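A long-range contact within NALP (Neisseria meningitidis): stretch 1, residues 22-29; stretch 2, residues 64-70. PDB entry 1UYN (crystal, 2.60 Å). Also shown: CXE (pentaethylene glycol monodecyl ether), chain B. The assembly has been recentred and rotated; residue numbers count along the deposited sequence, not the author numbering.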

# COMPACT_ATOMS: atom_id res chain seq x y z
N ALA A 22 4.16 -4.86 4.65
CA ALA A 22 4.53 -4.79 3.22
C ALA A 22 3.33 -4.75 2.26
O ALA A 22 3.36 -4.09 1.21
N ASP A 23 2.31 -5.51 2.62
CA ASP A 23 1.14 -5.70 1.77
C ASP A 23 0.34 -4.41 1.82
O ASP A 23 -0.09 -3.90 0.80
N MET A 24 0.19 -3.85 3.02
CA MET A 24 -0.45 -2.55 3.17
C MET A 24 0.29 -1.47 2.46
O MET A 24 -0.35 -0.61 1.87
N GLN A 25 1.61 -1.50 2.55
CA GLN A 25 2.50 -0.54 1.90
C GLN A 25 2.35 -0.53 0.38
O GLN A 25 2.50 0.51 -0.22
N GLY A 26 2.04 -1.65 -0.24
CA GLY A 26 1.84 -1.65 -1.68
C GLY A 26 0.62 -0.84 -2.07
O GLY A 26 0.56 -0.24 -3.17
N ARG A 27 -0.40 -0.85 -1.24
CA ARG A 27 -1.58 -0.07 -1.56
C ARG A 27 -1.31 1.40 -1.27
O ARG A 27 -1.78 2.27 -2.02
N ARG A 28 -0.53 1.69 -0.22
CA ARG A 28 -0.19 3.08 0.06
C ARG A 28 0.49 3.69 -1.14
O ARG A 28 0.21 4.84 -1.49
N LEU A 29 1.39 2.94 -1.76
CA LEU A 29 2.07 3.40 -2.96
C LEU A 29 1.09 3.58 -4.15
O LEU A 29 1.21 4.52 -4.95
N LYS A 64 -5.61 -11.78 10.98
CA LYS A 64 -6.51 -10.70 10.66
C LYS A 64 -5.73 -9.41 10.73
O LYS A 64 -5.22 -9.02 11.79
N MET A 65 -5.61 -8.75 9.59
CA MET A 65 -5.00 -7.43 9.52
C MET A 65 -6.06 -6.33 9.51
O MET A 65 -7.12 -6.46 8.91
N ARG A 66 -5.76 -5.25 10.21
CA ARG A 66 -6.55 -4.04 10.17
C ARG A 66 -5.54 -2.92 10.08
O ARG A 66 -4.43 -3.01 10.59
N GLY A 67 -5.90 -1.85 9.42
CA GLY A 67 -4.91 -0.82 9.20
C GLY A 67 -5.53 0.50 8.87
O GLY A 67 -6.50 0.57 8.17
N SER A 68 -4.89 1.54 9.36
CA SER A 68 -5.25 2.91 9.10
C SER A 68 -4.02 3.74 8.74
O SER A 68 -3.04 3.72 9.45
N THR A 69 -4.10 4.53 7.69
CA THR A 69 -2.98 5.35 7.25
C THR A 69 -3.44 6.74 6.96
O THR A 69 -4.31 6.90 6.12
N GLN A 70 -2.89 7.74 7.64
CA GLN A 70 -3.12 9.15 7.25
C GLN A 70 -1.96 9.61 6.39
O GLN A 70 -0.81 9.32 6.69

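The helix of residues 22-29 runs obliquely past the strand of residues 64-70, the N-to-C directions 37° apart and the axes 10.3 Å apart at closest approach. Asp23, Met24, Arg27 and Arg28 direct CA-to-CB toward the strand; Met65 and Thr69 do so from the strand, whereas Arg66 and Ser68, which alternate with them, point away.

Apolar packing centres on Met24. Its chi1 lies off the wells at -98° and chi2 is t, which carries the thioether across the gap until CE rests 3.7 Å from Met65 CB and 3.8 Å from Arg66 O. Met24 SD sits 4.0 Å from Gly67 CA. The glycine leaves room for this sulfur: an ideal CB on Gly67 would lie 2.5 Å from Met24 SD, a clash. Met65, chi1 p and chi3 m, turns its methyl toward the first turn of this helical stretch, placing CE 3.6 Å from Asp23 OD2 and, more loosely, 4.5 Å from Arg27 NH2, at the edge of that guanidinium.

The polar link between the stretches is made by Arg28 and Thr69. With chi1 m and chi2 and chi3 both t, the arginine extends far enough for NE to donate to Thr69 OG1 at 2.8 Å with a nearly straight angle of 166°; NH2 adds a weak hydrogen bond to the same OG1 at 3.2 Å. Thr69, chi1 m, thus meets the guanidinium at its edge, near its plane.

Within the helix, Arg28 NH1 donates to Gln25 OE1 at 3.0 Å, which helps hold the guanidinium in place. One turn apart, Arg27 NH2 and Asp23 OD2 form a salt bridge at 3.1 Å, pairing their charges beside the Met65 methyl.

The detergent CXE lies outside this contact, its C3 approaching Gln70 CG at 3.6 Å.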

# COMPACT_ATOMS: atom_id res chain seq x y z
CB ALA A 22 5.44 -5.97 2.83
CB ASP A 23 0.35 -6.86 2.32
CG ASP A 23 -0.82 -7.22 1.46
OD1 ASP A 23 -0.60 -7.80 0.39
OD2 ASP A 23 -1.98 -7.02 1.81
CB MET A 24 -0.62 -2.18 4.64
CG MET A 24 -2.03 -2.49 5.16
SD MET A 24 -2.15 -2.60 6.92
CE MET A 24 -3.27 -3.94 7.05
CB GLN A 25 3.95 -0.84 2.22
CG GLN A 25 4.88 0.31 1.97
CD GLN A 25 4.92 1.32 3.12
OE1 GLN A 25 3.93 1.50 3.82
NE2 GLN A 25 6.06 2.03 3.26
CB ARG A 27 -2.80 -0.56 -0.80
CG ARG A 27 -3.26 -1.96 -1.21
CD ARG A 27 -4.52 -2.36 -0.51
NE ARG A 27 -4.18 -2.80 0.83
CZ ARG A 27 -3.71 -4.00 1.09
NH1 ARG A 27 -3.53 -4.87 0.09
NH2 ARG A 27 -3.43 -4.34 2.33
CB ARG A 28 0.71 3.23 1.30
CG ARG A 28 0.00 2.83 2.54
CD ARG A 28 0.85 2.87 3.78
NE ARG A 28 0.13 2.31 4.94
CZ ARG A 28 0.47 1.20 5.59
NH1 ARG A 28 1.52 0.45 5.20
NH2 ARG A 28 -0.25 0.80 6.63
CB LEU A 29 3.18 2.42 -3.32
CG LEU A 29 4.13 2.97 -4.40
CD1 LEU A 29 5.04 4.08 -3.85
CD2 LEU A 29 4.91 1.89 -5.05
CB LYS A 64 -7.72 -10.69 11.61
CG LYS A 64 -8.85 -11.64 11.19
CD LYS A 64 -9.77 -12.08 12.35
CE LYS A 64 -11.02 -12.82 11.83
NZ LYS A 64 -11.57 -13.89 12.77
CB MET A 65 -4.17 -7.32 8.25
CG MET A 65 -5.00 -7.61 7.01
SD MET A 65 -4.29 -8.83 5.96
CE MET A 65 -2.79 -7.63 5.30
CB ARG A 66 -7.40 -3.88 11.44
CG ARG A 66 -8.75 -4.60 11.43
CD ARG A 66 -9.47 -4.61 12.83
NE ARG A 66 -10.88 -5.02 12.77
CZ ARG A 66 -11.65 -5.29 13.86
NH1 ARG A 66 -11.15 -5.17 15.10
NH2 ARG A 66 -12.94 -5.67 13.71
CB SER A 68 -5.84 3.47 10.37
OG SER A 68 -6.39 4.74 10.12
CB THR A 69 -2.41 4.76 5.96
OG1 THR A 69 -2.10 3.38 6.15
CG2 THR A 69 -1.06 5.43 5.60
CB GLN A 70 -3.26 10.08 8.43
CG GLN A 70 -4.02 9.50 9.64
CD GLN A 70 -5.35 8.91 9.28
OE1 GLN A 70 -6.25 9.63 8.86
NE2 GLN A 70 -5.48 7.61 9.46
C1 CXE B . -2.30 7.31 12.27
C2 CXE B . -2.22 8.70 12.87
C3 CXE B . -1.32 9.65 12.08
C4 CXE B . -1.75 11.12 12.22
C5 CXE B . -0.75 12.06 11.53
C6 CXE B . -1.18 12.60 10.15
C7 CXE B . -0.13 12.36 9.04
C8 CXE B . 0.30 13.64 8.31
C9 CXE B . 1.78 13.72 7.85
C10 CXE B . 2.42 15.07 8.24
O11 CXE B . 3.25 15.66 7.23
C12 CXE B . 2.49 16.40 6.27
C13 CXE B . 3.34 16.99 5.14
O14 CXE B . 3.61 16.12 3.99
C15 CXE B . 3.87 16.88 2.78
C16 CXE B . 4.68 16.16 1.70
O17 CXE B . 5.99 16.73 1.50
C18 CXE B . 6.09 17.73 0.49
C19 CXE B . 7.54 18.18 0.32
O20 CXE B . 7.67 19.26 -0.62
C21 CXE B . 9.02 19.42 -1.10
C22 CXE B . 9.40 20.87 -1.36
O23 CXE B . 9.35 21.15 -2.76
C24 CXE B . 10.59 21.46 -3.41
C25 CXE B . 10.38 21.76 -4.91
O26 CXE B . 10.74 20.63 -5.71